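Local atomic coordinates of serine protease inhibitor 4, isoform B (Drosophila melanogaster, PDB entry 4P0F), a protein that probably inhibits serine and cysteine endopeptidases by the serpin mechanism and is captured here in its cleaved form. Residues N129-A133 / V152-N158; E160-V166 / T335-R341; F171-Q176 / L223-D227; S18-Y22 / P371-S376; A6-F10 / S77-V81. One frame throughout, in Å; residues are numbered along the deposited sequence.

Overall arrangement
From the N terminus, helix 6-28 opens two contacts: 6-10 meets 77-81 on helix 71-84 (contact 5), whereas 18-22 waits for 371-376 near the C terminus (contact 4), so the two loops cross. Contact 4 thereby encloses contacts 1, 2 and 3. Contact 1 joins the start of helix 129-143 to the loop returning from it and closes just before strand 161-174 begins. That strand opens contact 2, with strand 328-341, and, about 35 Å away between centres, contact 3, with 223-227, which closes within the span of contact 2. Contacts 1 and 2 touch through Leu-157 and Val-164, and contacts 3 and 4 through Phe-171 and Phe-373.

Contact 1 of 5, residues N129-A133 / V152-N158; sequences NVQAA and VPADVLN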
# COMPACT_ATOMS: atom_id res chain seq x y z
N ASN A 129 -24.28 -11.72 6.52
CA ASN A 129 -23.17 -11.05 5.86
C ASN A 129 -23.03 -9.58 6.28
O ASN A 129 -21.92 -9.05 6.28
CB ASN A 129 -23.30 -11.17 4.34
CG ASN A 129 -24.63 -10.67 3.83
OD1 ASN A 129 -25.67 -10.95 4.42
ND2 ASN A 129 -24.60 -9.95 2.72
N VAL A 130 -24.13 -8.95 6.67
CA VAL A 130 -24.06 -7.57 7.16
C VAL A 130 -23.29 -7.55 8.48
O VAL A 130 -22.42 -6.70 8.71
CB VAL A 130 -25.46 -6.96 7.36
CG1 VAL A 130 -25.37 -5.59 8.05
CG2 VAL A 130 -26.16 -6.83 6.02
N GLN A 131 -23.63 -8.50 9.35
CA GLN A 131 -22.97 -8.63 10.64
C GLN A 131 -21.49 -8.96 10.47
O GLN A 131 -20.63 -8.38 11.13
CB GLN A 131 -23.67 -9.70 11.47
CG GLN A 131 -23.03 -10.06 12.78
CD GLN A 131 -23.74 -11.24 13.43
OE1 GLN A 131 -23.30 -12.39 13.31
NE2 GLN A 131 -24.85 -10.96 14.09
N ALA A 132 -21.19 -9.89 9.57
CA ALA A 132 -19.80 -10.27 9.32
C ALA A 132 -18.96 -9.11 8.76
O ALA A 132 -17.82 -8.90 9.18
CB ALA A 132 -19.75 -11.46 8.37
N ALA A 133 -19.53 -8.36 7.82
CA ALA A 133 -18.83 -7.23 7.25
C ALA A 133 -18.59 -6.19 8.34
O ALA A 133 -17.51 -5.62 8.42
CB ALA A 133 -19.64 -6.63 6.12
N VAL A 152 -14.70 -4.05 3.46
CA VAL A 152 -15.31 -5.20 2.80
C VAL A 152 -16.83 -5.06 2.81
O VAL A 152 -17.43 -5.19 3.86
CB VAL A 152 -14.92 -6.52 3.48
CG1 VAL A 152 -15.49 -7.70 2.70
CG2 VAL A 152 -13.40 -6.62 3.58
N PRO A 153 -17.44 -4.78 1.65
CA PRO A 153 -18.90 -4.59 1.66
C PRO A 153 -19.63 -5.88 1.95
O PRO A 153 -19.16 -6.95 1.58
CB PRO A 153 -19.22 -4.11 0.24
CG PRO A 153 -17.92 -3.79 -0.40
CD PRO A 153 -16.88 -4.60 0.30
N ALA A 154 -20.79 -5.78 2.60
CA ALA A 154 -21.58 -6.95 2.91
C ALA A 154 -21.95 -7.71 1.64
O ALA A 154 -22.08 -8.93 1.68
CB ALA A 154 -22.84 -6.55 3.66
N ASP A 155 -22.07 -7.00 0.52
CA ASP A 155 -22.61 -7.64 -0.68
C ASP A 155 -21.58 -8.49 -1.45
O ASP A 155 -21.93 -9.09 -2.46
CB ASP A 155 -23.29 -6.62 -1.62
CG ASP A 155 -22.35 -5.54 -2.18
OD1 ASP A 155 -21.11 -5.62 -2.09
OD2 ASP A 155 -22.91 -4.58 -2.76
N VAL A 156 -20.35 -8.59 -0.95
CA VAL A 156 -19.41 -9.58 -1.51
C VAL A 156 -19.22 -10.79 -0.61
O VAL A 156 -18.40 -11.67 -0.91
CB VAL A 156 -18.01 -8.98 -1.81
CG1 VAL A 156 -18.13 -7.81 -2.75
CG2 VAL A 156 -17.28 -8.59 -0.54
N LEU A 157 -19.99 -10.84 0.48
CA LEU A 157 -19.96 -11.95 1.43
C LEU A 157 -21.29 -12.68 1.42
O LEU A 157 -22.34 -12.05 1.33
CB LEU A 157 -19.67 -11.43 2.85
CG LEU A 157 -18.38 -10.62 3.03
CD1 LEU A 157 -18.22 -10.17 4.47
CD2 LEU A 157 -17.16 -11.41 2.58
N ASN A 158 -21.25 -14.01 1.53
CA ASN A 158 -22.47 -14.81 1.66
C ASN A 158 -22.15 -16.19 2.24
O ASN A 158 -21.05 -16.42 2.72
CB ASN A 158 -23.19 -14.93 0.31
CG ASN A 158 -22.36 -15.66 -0.75
OD1 ASN A 158 -21.48 -16.46 -0.45
ND2 ASN A 158 -22.66 -15.37 -2.01
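The first turn of helix 129-143 lies against a short 3-10 turn in the loop that leaves the same helix, the closest CA atoms being those of Val-130 and Ala-154, 5.0 Å apart. The 3-10 turn spans 154-156, with Val-156 N bonded to Pro-153 O at 3.2 Å, and Leu-157 N follows by bonding to Ala-154 O at 3.1 Å. This is the helix F region of the serpin fold, in which the connection from the helix doubles back alongside it to reach strand 161-174 of the central sheet. The alanines permit the close approach: Ala-154 CB is 3.8 Å from Val-130 CA and 4.0 Å from Ala-133 CB, which lies 3.5 Å from Val-152 O. Leu-157 extends the apolar surface, its CD1 reaching Ala-133 CB at 4.2 Å and Ala-132 CB at 4.4 Å; both Leu-157 and Ala-132 also rest on Phe-126. At the helix start, Asn-129 adopts a p chi1 rotamer that carries its amide over to the turn, while its CB sits 3.3 Å from Leu-157 O. Asn-129 ND2 donates a nearly straight hydrogen bond (165°) to Ala-154 O at 2.9 Å, the same carbonyl that accepts Leu-157 N.

Contact 2 of 5, residues E160-V166 / T335-R341; sequences ESRLVLV and TGMAVRR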
# COMPACT_ATOMS: atom_id res chain seq x y z
N GLU A 160 -21.39 -18.87 1.02
CA GLU A 160 -20.28 -19.56 0.36
C GLU A 160 -18.90 -19.03 0.79
O GLU A 160 -17.89 -19.66 0.53
CB GLU A 160 -20.40 -19.43 -1.17
CG GLU A 160 -21.63 -20.09 -1.76
CD GLU A 160 -21.44 -21.58 -1.98
OE1 GLU A 160 -20.71 -21.96 -2.91
OE2 GLU A 160 -22.03 -22.37 -1.21
N SER A 161 -18.87 -17.87 1.45
CA SER A 161 -17.62 -17.30 1.94
C SER A 161 -17.02 -18.21 2.99
O SER A 161 -17.75 -18.77 3.81
CB SER A 161 -17.84 -15.90 2.54
OG SER A 161 -18.43 -15.01 1.62
N ARG A 162 -15.70 -18.37 2.98
CA ARG A 162 -15.05 -19.26 3.93
C ARG A 162 -14.03 -18.55 4.80
O ARG A 162 -13.90 -18.85 5.98
CB ARG A 162 -14.42 -20.44 3.19
CG ARG A 162 -15.44 -21.36 2.57
CD ARG A 162 -16.14 -22.22 3.63
NE ARG A 162 -17.24 -23.01 3.08
CZ ARG A 162 -18.51 -22.61 2.99
NH1 ARG A 162 -18.87 -21.40 3.41
NH2 ARG A 162 -19.42 -23.41 2.46
N LEU A 163 -13.28 -17.61 4.23
CA LEU A 163 -12.48 -16.76 5.08
C LEU A 163 -12.14 -15.45 4.41
O LEU A 163 -12.22 -15.33 3.20
CB LEU A 163 -11.20 -17.47 5.51
CG LEU A 163 -10.31 -17.99 4.40
CD1 LEU A 163 -9.24 -16.96 4.02
CD2 LEU A 163 -9.67 -19.28 4.84
N VAL A 164 -11.82 -14.46 5.24
CA VAL A 164 -11.33 -13.18 4.76
C VAL A 164 -10.03 -12.89 5.48
O VAL A 164 -9.98 -12.90 6.70
CB VAL A 164 -12.32 -12.03 5.00
CG1 VAL A 164 -11.74 -10.69 4.54
CG2 VAL A 164 -13.63 -12.31 4.29
N LEU A 165 -8.98 -12.66 4.69
CA LEU A 165 -7.67 -12.29 5.21
C LEU A 165 -7.54 -10.79 5.11
O LEU A 165 -7.84 -10.22 4.07
CB LEU A 165 -6.55 -12.96 4.40
CG LEU A 165 -6.27 -14.42 4.76
CD1 LEU A 165 -5.45 -15.08 3.68
CD2 LEU A 165 -5.53 -14.48 6.08
N VAL A 166 -7.10 -10.15 6.20
CA VAL A 166 -6.97 -8.70 6.21
C VAL A 166 -5.63 -8.25 6.76
O VAL A 166 -5.15 -8.76 7.76
CB VAL A 166 -8.10 -8.04 7.04
CG1 VAL A 166 -8.05 -6.54 6.87
CG2 VAL A 166 -9.45 -8.57 6.60
N THR A 335 -6.06 -4.10 3.17
CA THR A 335 -6.32 -5.02 2.08
C THR A 335 -7.11 -6.22 2.63
O THR A 335 -6.71 -6.81 3.63
CB THR A 335 -5.02 -5.53 1.43
OG1 THR A 335 -4.17 -4.43 1.08
CG2 THR A 335 -5.33 -6.33 0.17
N GLY A 336 -8.23 -6.52 1.99
CA GLY A 336 -9.05 -7.66 2.37
C GLY A 336 -9.20 -8.61 1.19
O GLY A 336 -9.56 -8.19 0.10
N MET A 337 -8.91 -9.88 1.44
CA MET A 337 -9.05 -10.93 0.43
C MET A 337 -10.13 -11.90 0.85
O MET A 337 -9.98 -12.56 1.88
CB MET A 337 -7.75 -11.70 0.23
CG MET A 337 -6.63 -10.93 -0.47
SD MET A 337 -5.20 -11.97 -0.89
CE MET A 337 -6.06 -13.50 -1.28
N ALA A 338 -11.20 -11.98 0.08
CA ALA A 338 -12.29 -12.91 0.38
C ALA A 338 -12.07 -14.22 -0.34
O ALA A 338 -11.85 -14.23 -1.54
CB ALA A 338 -13.62 -12.30 -0.02
N VAL A 339 -12.15 -15.32 0.41
CA VAL A 339 -11.96 -16.67 -0.13
C VAL A 339 -13.26 -17.43 0.08
O VAL A 339 -13.80 -17.44 1.19
CB VAL A 339 -10.80 -17.40 0.56
CG1 VAL A 339 -10.64 -18.82 0.04
CG2 VAL A 339 -9.49 -16.62 0.36
N ARG A 340 -13.77 -18.03 -0.99
CA ARG A 340 -15.05 -18.72 -0.98
C ARG A 340 -14.92 -20.15 -1.45
O ARG A 340 -13.97 -20.50 -2.13
CB ARG A 340 -16.06 -17.99 -1.87
CG ARG A 340 -15.57 -17.83 -3.30
CD ARG A 340 -16.70 -17.55 -4.27
NE ARG A 340 -17.58 -18.72 -4.37
CZ ARG A 340 -18.79 -18.70 -4.91
NH1 ARG A 340 -19.29 -17.58 -5.41
NH2 ARG A 340 -19.50 -19.82 -4.94
N ARG A 341 -15.88 -20.99 -1.12
CA ARG A 341 -15.89 -22.31 -1.73
C ARG A 341 -16.31 -22.15 -3.19
O ARG A 341 -17.13 -21.30 -3.52
CB ARG A 341 -16.81 -23.26 -0.97
CG ARG A 341 -18.25 -22.85 -0.91
CD ARG A 341 -19.13 -24.08 -0.73
NE ARG A 341 -19.10 -24.92 -1.92
CZ ARG A 341 -19.42 -26.21 -1.95
NH1 ARG A 341 -19.82 -26.83 -0.85
NH2 ARG A 341 -19.35 -26.88 -3.10
O HOH W 1 -20.22 -26.15 1.83
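Side chains at one end of this antiparallel strand pair are charged and folded over one another; further along they are apolar. Glu-160, with chi1 and chi2 both m, curls back so that its OE1 forms salt bridges to Arg-340 NH2 (3.2 Å) and Arg-341 NE (3.5 Å). The two arginines share a p, t, m course. The Arg-340 guanidinium lies with one face over Glu-160 CB and donates from NE and NH2 to Arg-341 O (2.8 and 3.1 Å). Arg-162 bends through two m angles, placing its guanidinium face over Arg-341 CG; its NE pairs with Glu-309, and a water joins Arg-162 NH2 to Arg-341 NH1. Here the backbone carries a classic beta bulge, both Arg-162 N (2.8 Å) and Leu-163 N (3.1 Å) donating to Val-339 O. Leu-163 has a p chi1 and a chi2 between wells, which brings its CD1 to 3.7 Å from Val-339 CG2. Beyond it, Leu-165 and Met-337 form a hydrogen-bonded pair, Val-164 and Ala-338 a non-hydrogen-bonded one. Strand 328-341 is the N-terminal part of the cleaved reactive-centre loop, inserted into the central sheet as in other cleaved serpins, between strands 161-174 and 311-324. Strand 91-100 flanks 161-174; helix 38-49 covers Leu-165 and Met-337, while helix 129-143 covers Val-164 and Val-166 on the opposite face.

Contact 3 of 5, residues F171-Q176 / L223-D227; sequences FKGTWQ and LPYKD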
# COMPACT_ATOMS: atom_id res chain seq x y z
N PHE A 171 0.00 4.91 9.68
CA PHE A 171 1.19 5.74 9.86
C PHE A 171 0.79 7.13 10.30
O PHE A 171 -0.10 7.74 9.71
CB PHE A 171 1.99 5.80 8.57
CG PHE A 171 3.08 6.82 8.58
CD1 PHE A 171 4.24 6.61 9.31
CD2 PHE A 171 2.95 7.99 7.86
CE1 PHE A 171 5.25 7.56 9.32
CE2 PHE A 171 3.97 8.94 7.87
CZ PHE A 171 5.11 8.72 8.60
N LYS A 172 1.46 7.63 11.33
CA LYS A 172 1.34 9.03 11.71
C LYS A 172 2.72 9.52 12.13
O LYS A 172 3.26 9.07 13.13
CB LYS A 172 0.33 9.23 12.82
CG LYS A 172 0.27 10.68 13.33
CD LYS A 172 -1.09 11.31 13.10
CE LYS A 172 -1.19 12.66 13.79
NZ LYS A 172 -2.56 13.24 13.68
N GLY A 173 3.27 10.44 11.36
CA GLY A 173 4.60 10.94 11.61
C GLY A 173 4.61 12.45 11.66
O GLY A 173 3.78 13.10 11.02
N THR A 174 5.53 13.00 12.44
CA THR A 174 5.77 14.43 12.49
C THR A 174 7.04 14.75 11.71
O THR A 174 8.02 14.03 11.82
CB THR A 174 5.92 14.90 13.95
OG1 THR A 174 4.74 14.53 14.68
CG2 THR A 174 6.13 16.40 14.03
N TRP A 175 7.03 15.81 10.91
CA TRP A 175 8.23 16.15 10.15
C TRP A 175 9.38 16.44 11.11
O TRP A 175 9.20 17.03 12.18
CB TRP A 175 8.04 17.38 9.27
CG TRP A 175 6.99 17.31 8.21
CD1 TRP A 175 5.93 18.14 8.09
CD2 TRP A 175 6.92 16.39 7.12
NE1 TRP A 175 5.19 17.81 6.98
CE2 TRP A 175 5.78 16.73 6.37
CE3 TRP A 175 7.71 15.32 6.69
CZ2 TRP A 175 5.39 16.04 5.24
CZ3 TRP A 175 7.32 14.63 5.57
CH2 TRP A 175 6.18 14.99 4.85
N GLN A 176 10.59 16.04 10.71
CA GLN A 176 11.78 16.45 11.42
C GLN A 176 11.85 17.97 11.36
O GLN A 176 12.16 18.63 12.35
CB GLN A 176 13.04 15.81 10.81
CG GLN A 176 14.33 16.19 11.52
CD GLN A 176 14.45 15.56 12.90
OE1 GLN A 176 14.14 14.39 13.09
NE2 GLN A 176 14.92 16.35 13.87
N LEU A 223 11.83 13.99 2.64
CA LEU A 223 11.44 14.72 3.83
C LEU A 223 11.36 13.73 5.00
O LEU A 223 10.47 12.88 5.01
CB LEU A 223 10.11 15.42 3.62
CG LEU A 223 10.01 16.35 2.41
CD1 LEU A 223 8.63 17.00 2.32
CD2 LEU A 223 11.09 17.42 2.45
N PRO A 224 12.29 13.83 5.96
CA PRO A 224 12.30 12.84 7.05
C PRO A 224 11.27 13.12 8.14
O PRO A 224 10.91 14.26 8.38
CB PRO A 224 13.73 12.96 7.60
CG PRO A 224 14.11 14.36 7.31
CD PRO A 224 13.47 14.70 6.00
N TYR A 225 10.82 12.05 8.79
CA TYR A 225 9.97 12.15 9.98
C TYR A 225 10.82 12.00 11.23
O TYR A 225 11.75 11.20 11.25
CB TYR A 225 8.87 11.07 9.94
CG TYR A 225 7.97 11.23 8.75
CD1 TYR A 225 6.94 12.16 8.77
CD2 TYR A 225 8.15 10.48 7.60
CE1 TYR A 225 6.12 12.35 7.68
CE2 TYR A 225 7.33 10.65 6.50
CZ TYR A 225 6.31 11.59 6.55
OH TYR A 225 5.50 11.78 5.47
N LYS A 226 10.50 12.74 12.29
CA LYS A 226 11.32 12.68 13.49
C LYS A 226 11.13 11.33 14.19
O LYS A 226 10.11 10.66 14.01
CB LYS A 226 10.99 13.83 14.45
CG LYS A 226 9.53 13.99 14.79
CD LYS A 226 9.29 15.20 15.68
CE LYS A 226 9.77 14.97 17.10
NZ LYS A 226 8.89 15.64 18.10
N ASP A 227 12.15 10.93 14.95
CA ASP A 227 12.09 9.70 15.75
C ASP A 227 11.76 8.48 14.91
O ASP A 227 11.00 7.61 15.34
CB ASP A 227 11.06 9.85 16.87
CG ASP A 227 11.32 11.05 17.75
OD1 ASP A 227 12.50 11.45 17.88
OD2 ASP A 227 10.34 11.61 18.30
O HOH W 2 7.29 11.24 13.82
O HOH W 3 14.63 12.07 11.37
O HOH W 4 14.29 12.83 15.00
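Two backbone hydrogen bonds join the segments around a single bridge between Trp-175 and Tyr-225: Lys-226 N donates to Thr-174 O at 2.8 Å, and Gln-176 N to Pro-224 O at 2.9 Å, almost linearly (177°). The chains meet at a steep angle, their end-to-end directions 98° apart, so the pairing soon ends. Water extends it: one molecule links Thr-174 N to Lys-226 O, and two others tie Gln-176 OE1 to Tyr-225 O and to Asp-227 N. The aromatic interactions centre on Tyr-225. Phe-171 turns its edge to the tyrosine face in a T-shaped pair (centroids 4.8 Å apart, planes at 76°), whereas the six-membered ring of Trp-175 lies nearly parallel to Tyr-225 but slid aside, with centroids at 4.6 Å. This corresponds to the breach of serpins, at the end of strand 161-174 where the reactive-centre loop begins its insertion; the Trp-175 indole nitrogen bonds to Asn-325 O and the Tyr-225 hydroxyl to Thr-329 in that region. Among apolar contacts, Leu-223 covers the other face of Trp-175, Leu-223 CB approaching Trp-175 CZ3 to 3.5 Å. Gly-173 leaves room for the cluster, since a CB there would clash with both Tyr-225 CD1 and Phe-171 CZ.

Contact 4 of 5, residues S18-Y22 / P371-S376; sequences SINVY and PLFWGS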
# COMPACT_ATOMS: atom_id res chain seq x y z
N SER A 18 5.84 -2.94 -6.07
CA SER A 18 5.19 -1.64 -5.95
C SER A 18 5.06 -0.93 -7.29
O SER A 18 3.98 -0.44 -7.63
CB SER A 18 5.97 -0.72 -4.99
OG SER A 18 6.06 -1.27 -3.69
N ILE A 19 6.15 -0.84 -8.05
CA ILE A 19 6.07 -0.14 -9.32
C ILE A 19 5.25 -0.95 -10.31
O ILE A 19 4.59 -0.38 -11.17
CB ILE A 19 7.48 0.19 -9.88
CG1 ILE A 19 8.31 -1.06 -10.15
CG2 ILE A 19 8.22 1.08 -8.90
CD1 ILE A 19 9.59 -0.80 -10.92
N ASN A 20 5.25 -2.28 -10.18
CA ASN A 20 4.39 -3.10 -11.03
C ASN A 20 2.91 -2.76 -10.80
O ASN A 20 2.16 -2.55 -11.76
CB ASN A 20 4.63 -4.59 -10.76
CG ASN A 20 5.99 -5.08 -11.24
OD1 ASN A 20 6.72 -4.37 -11.94
ND2 ASN A 20 6.31 -6.32 -10.90
N VAL A 21 2.51 -2.71 -9.54
CA VAL A 21 1.12 -2.40 -9.18
C VAL A 21 0.75 -0.97 -9.59
O VAL A 21 -0.31 -0.72 -10.17
CB VAL A 21 0.88 -2.62 -7.68
CG1 VAL A 21 -0.48 -2.07 -7.25
CG2 VAL A 21 0.98 -4.10 -7.33
N TYR A 22 1.65 -0.04 -9.29
CA TYR A 22 1.46 1.38 -9.62
C TYR A 22 1.20 1.53 -11.12
O TYR A 22 0.28 2.24 -11.54
CB TYR A 22 2.69 2.17 -9.16
CG TYR A 22 2.70 3.67 -9.36
CD1 TYR A 22 1.62 4.47 -8.99
CD2 TYR A 22 3.84 4.30 -9.85
CE1 TYR A 22 1.66 5.85 -9.15
CE2 TYR A 22 3.89 5.67 -10.01
CZ TYR A 22 2.81 6.44 -9.66
OH TYR A 22 2.90 7.80 -9.84
N PRO A 371 9.12 0.39 0.60
CA PRO A 371 8.00 1.32 0.44
C PRO A 371 6.75 0.87 1.19
O PRO A 371 6.30 -0.26 1.02
CB PRO A 371 7.76 1.32 -1.07
CG PRO A 371 8.20 -0.01 -1.52
CD PRO A 371 9.27 -0.47 -0.59
N LEU A 372 6.20 1.75 2.02
CA LEU A 372 5.00 1.43 2.79
C LEU A 372 3.75 1.98 2.11
O LEU A 372 2.70 1.35 2.12
CB LEU A 372 5.11 1.99 4.21
CG LEU A 372 6.19 1.34 5.07
CD1 LEU A 372 6.33 2.06 6.40
CD2 LEU A 372 5.92 -0.15 5.28
N PHE A 373 3.90 3.17 1.52
CA PHE A 373 2.84 3.81 0.74
C PHE A 373 3.46 4.38 -0.53
O PHE A 373 4.63 4.77 -0.56
CB PHE A 373 2.15 4.94 1.53
CG PHE A 373 1.36 4.47 2.70
CD1 PHE A 373 1.97 4.25 3.92
CD2 PHE A 373 0.00 4.24 2.59
CE1 PHE A 373 1.25 3.81 5.01
CE2 PHE A 373 -0.72 3.81 3.68
CZ PHE A 373 -0.09 3.58 4.88
N TRP A 374 2.65 4.44 -1.57
CA TRP A 374 3.06 4.92 -2.88
C TRP A 374 1.88 5.65 -3.50
O TRP A 374 0.74 5.19 -3.41
CB TRP A 374 3.49 3.74 -3.75
CG TRP A 374 4.33 4.08 -4.93
CD1 TRP A 374 3.98 4.88 -5.98
CD2 TRP A 374 5.65 3.60 -5.22
NE1 TRP A 374 5.01 4.94 -6.89
CE2 TRP A 374 6.04 4.16 -6.45
CE3 TRP A 374 6.54 2.75 -4.55
CZ2 TRP A 374 7.29 3.91 -7.02
CZ3 TRP A 374 7.77 2.50 -5.12
CH2 TRP A 374 8.13 3.07 -6.34
N GLY A 375 2.13 6.80 -4.13
CA GLY A 375 1.03 7.51 -4.74
C GLY A 375 1.42 8.55 -5.77
O GLY A 375 2.60 8.77 -6.05
N SER A 376 0.38 9.17 -6.32
CA SER A 376 0.47 10.22 -7.32
C SER A 376 -0.40 11.39 -6.93
O SER A 376 -1.50 11.21 -6.41
CB SER A 376 0.01 9.73 -8.69
OG SER A 376 0.92 8.83 -9.27
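This is a buried helix-on-strand contact near the centre of the serpin fold, where helix A (6-28) packs against strand 370-377 of sheet B. The segment axes are 9.7 Å apart and inclined at 35°, a gap filled mainly by Trp-374. Its indole, with a t chi1, lies between the helix and the strand: Trp-374 CE3 is 3.5 Å from Ser-18 CB, Trp-374 CH2 is 3.2 Å from Ile-19 CG2, and Trp-374 NE1 sits over one face of the Tyr-22 ring, 3.2 Å from Tyr-22 CD2. The Tyr-22 ring and the five-membered ring of Trp-374 meet obliquely, at 49°. Pro-371 adds its CG, 3.3 Å from Ser-18 OG, a hydroxyl that bonds back to Leu-14 O within its own helix. At the far end Tyr-22 OH donates to Ser-376 OG at 2.3 Å, a very short separation. Thr-361 also bonds to the Tyr-22 hydroxyl, and Glu-247 weakly to Ser-376. Apolar packing around the indole is thus combined with buried hydroxyls that each have a hydrogen-bond partner.

Contact 5 of 5, residues A6-F10 / S77-V81; sequences AHQEF and SFHQV
Helices A and D of the serpin fold, 6-28 and 71-84, cross almost at right angles, through the first turn of one and a turn mid-way along the other. Both segments are regular alpha-helix; their axes approach to 10.3 Å with a signed crossing angle of -96°. The register is set by CA-CA distances of 7.2 Å for Phe-10 to Ser-77 and 7.8 Å for His-7 to Gln-80. Phe-10 gives the largest buried area. Its CB points toward helix 71-84, and a t chi1 with chi2 near -83° carries the ring over the gap. There its edge meets the face of Phe-78 in a T-shaped pair, centroids 4.9 Å apart and planes at 87°, with Phe-10 CZ at 3.7 Å from Phe-78 CE2. Val-81, t in chi1, covers a face of the Phe-10 ring through a CH-pi contact, its CG2 4.0 Å from the centroid. Phe-10 CD2 lies 3.8 Å from Ser-77 O. Helix 38-49 adjoins this aromatic pair, Gln-42 touching both rings. Gln-80 comes next in buried area: its CB points toward helix 6-28, with chi1 m, chi2 t and chi3 near -54°, and its OE1 stands 4.0 Å from Ala-6 CB. The third, exposed and poorly ordered His-7, has chi1 m and chi2 near 180°; CB points sideways but the ring comes nearer, NE2 lying 3.2 Å from Gln-80 NE2, at an angle too poor for a hydrogen bond.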
# COMPACT_ATOMS: atom_id res chain seq x y z
N ALA A 6 18.91 -10.56 3.85
CA ALA A 6 17.54 -11.01 3.69
C ALA A 6 16.61 -9.81 3.73
O ALA A 6 15.62 -9.74 3.00
CB ALA A 6 17.17 -12.01 4.78
N HIS A 7 16.94 -8.85 4.59
CA HIS A 7 16.16 -7.63 4.74
C HIS A 7 16.23 -6.77 3.48
O HIS A 7 15.22 -6.19 3.05
CB HIS A 7 16.63 -6.84 5.95
CG HIS A 7 16.44 -7.54 7.25
ND1 HIS A 7 16.74 -6.97 8.47
CD2 HIS A 7 15.98 -8.79 7.53
CE1 HIS A 7 16.47 -7.82 9.44
NE2 HIS A 7 16.01 -8.93 8.90
N GLN A 8 17.43 -6.66 2.91
CA GLN A 8 17.61 -5.87 1.69
C GLN A 8 16.82 -6.50 0.55
O GLN A 8 16.19 -5.79 -0.23
CB GLN A 8 19.08 -5.76 1.31
CG GLN A 8 19.94 -4.99 2.29
CD GLN A 8 21.34 -4.75 1.76
OE1 GLN A 8 22.28 -5.48 2.10
NE2 GLN A 8 21.50 -3.73 0.93
N GLU A 9 16.85 -7.83 0.45
CA GLU A 9 16.12 -8.50 -0.62
C GLU A 9 14.63 -8.25 -0.50
O GLU A 9 13.96 -8.00 -1.50
CB GLU A 9 16.38 -10.00 -0.61
CG GLU A 9 15.58 -10.74 -1.69
CD GLU A 9 15.67 -12.24 -1.56
OE1 GLU A 9 16.80 -12.77 -1.60
OE2 GLU A 9 14.61 -12.88 -1.41
N PHE A 10 14.10 -8.34 0.71
CA PHE A 10 12.67 -8.15 0.92
C PHE A 10 12.27 -6.77 0.42
O PHE A 10 11.28 -6.62 -0.27
CB PHE A 10 12.30 -8.32 2.40
CG PHE A 10 10.83 -8.20 2.67
CD1 PHE A 10 10.23 -6.96 2.81
CD2 PHE A 10 10.03 -9.33 2.77
CE1 PHE A 10 8.87 -6.84 3.03
CE2 PHE A 10 8.67 -9.20 3.00
CZ PHE A 10 8.09 -7.97 3.13
N SER A 77 10.18 -14.31 6.37
CA SER A 77 10.67 -13.08 5.77
C SER A 77 9.75 -11.91 6.14
O SER A 77 10.22 -10.78 6.32
CB SER A 77 10.81 -13.21 4.25
OG SER A 77 9.56 -13.22 3.58
N PHE A 78 8.45 -12.19 6.26
CA PHE A 78 7.50 -11.16 6.67
C PHE A 78 7.58 -10.92 8.17
O PHE A 78 7.42 -9.78 8.62
CB PHE A 78 6.07 -11.55 6.26
CG PHE A 78 5.79 -11.30 4.81
CD1 PHE A 78 6.15 -12.23 3.85
CD2 PHE A 78 5.22 -10.12 4.40
CE1 PHE A 78 5.93 -12.00 2.51
CE2 PHE A 78 4.98 -9.88 3.06
CZ PHE A 78 5.34 -10.82 2.12
N HIS A 79 7.85 -11.97 8.94
CA HIS A 79 7.95 -11.80 10.39
C HIS A 79 9.04 -10.82 10.75
O HIS A 79 8.88 -10.00 11.66
CB HIS A 79 8.25 -13.12 11.09
CG HIS A 79 8.42 -12.98 12.57
ND1 HIS A 79 7.36 -12.77 13.42
CD2 HIS A 79 9.53 -12.98 13.34
CE1 HIS A 79 7.80 -12.67 14.66
NE2 HIS A 79 9.12 -12.79 14.64
N GLN A 80 10.16 -10.93 10.05
CA GLN A 80 11.31 -10.06 10.31
C GLN A 80 10.90 -8.59 10.27
O GLN A 80 11.31 -7.80 11.11
CB GLN A 80 12.43 -10.34 9.31
CG GLN A 80 13.17 -11.64 9.56
CD GLN A 80 14.32 -11.86 8.58
OE1 GLN A 80 14.13 -11.82 7.37
NE2 GLN A 80 15.52 -12.09 9.12
N VAL A 81 10.08 -8.22 9.29
CA VAL A 81 9.64 -6.84 9.14
C VAL A 81 8.57 -6.47 10.15
O VAL A 81 8.65 -5.44 10.81
CB VAL A 81 9.09 -6.57 7.73
CG1 VAL A 81 8.67 -5.10 7.59
CG2 VAL A 81 10.12 -6.95 6.68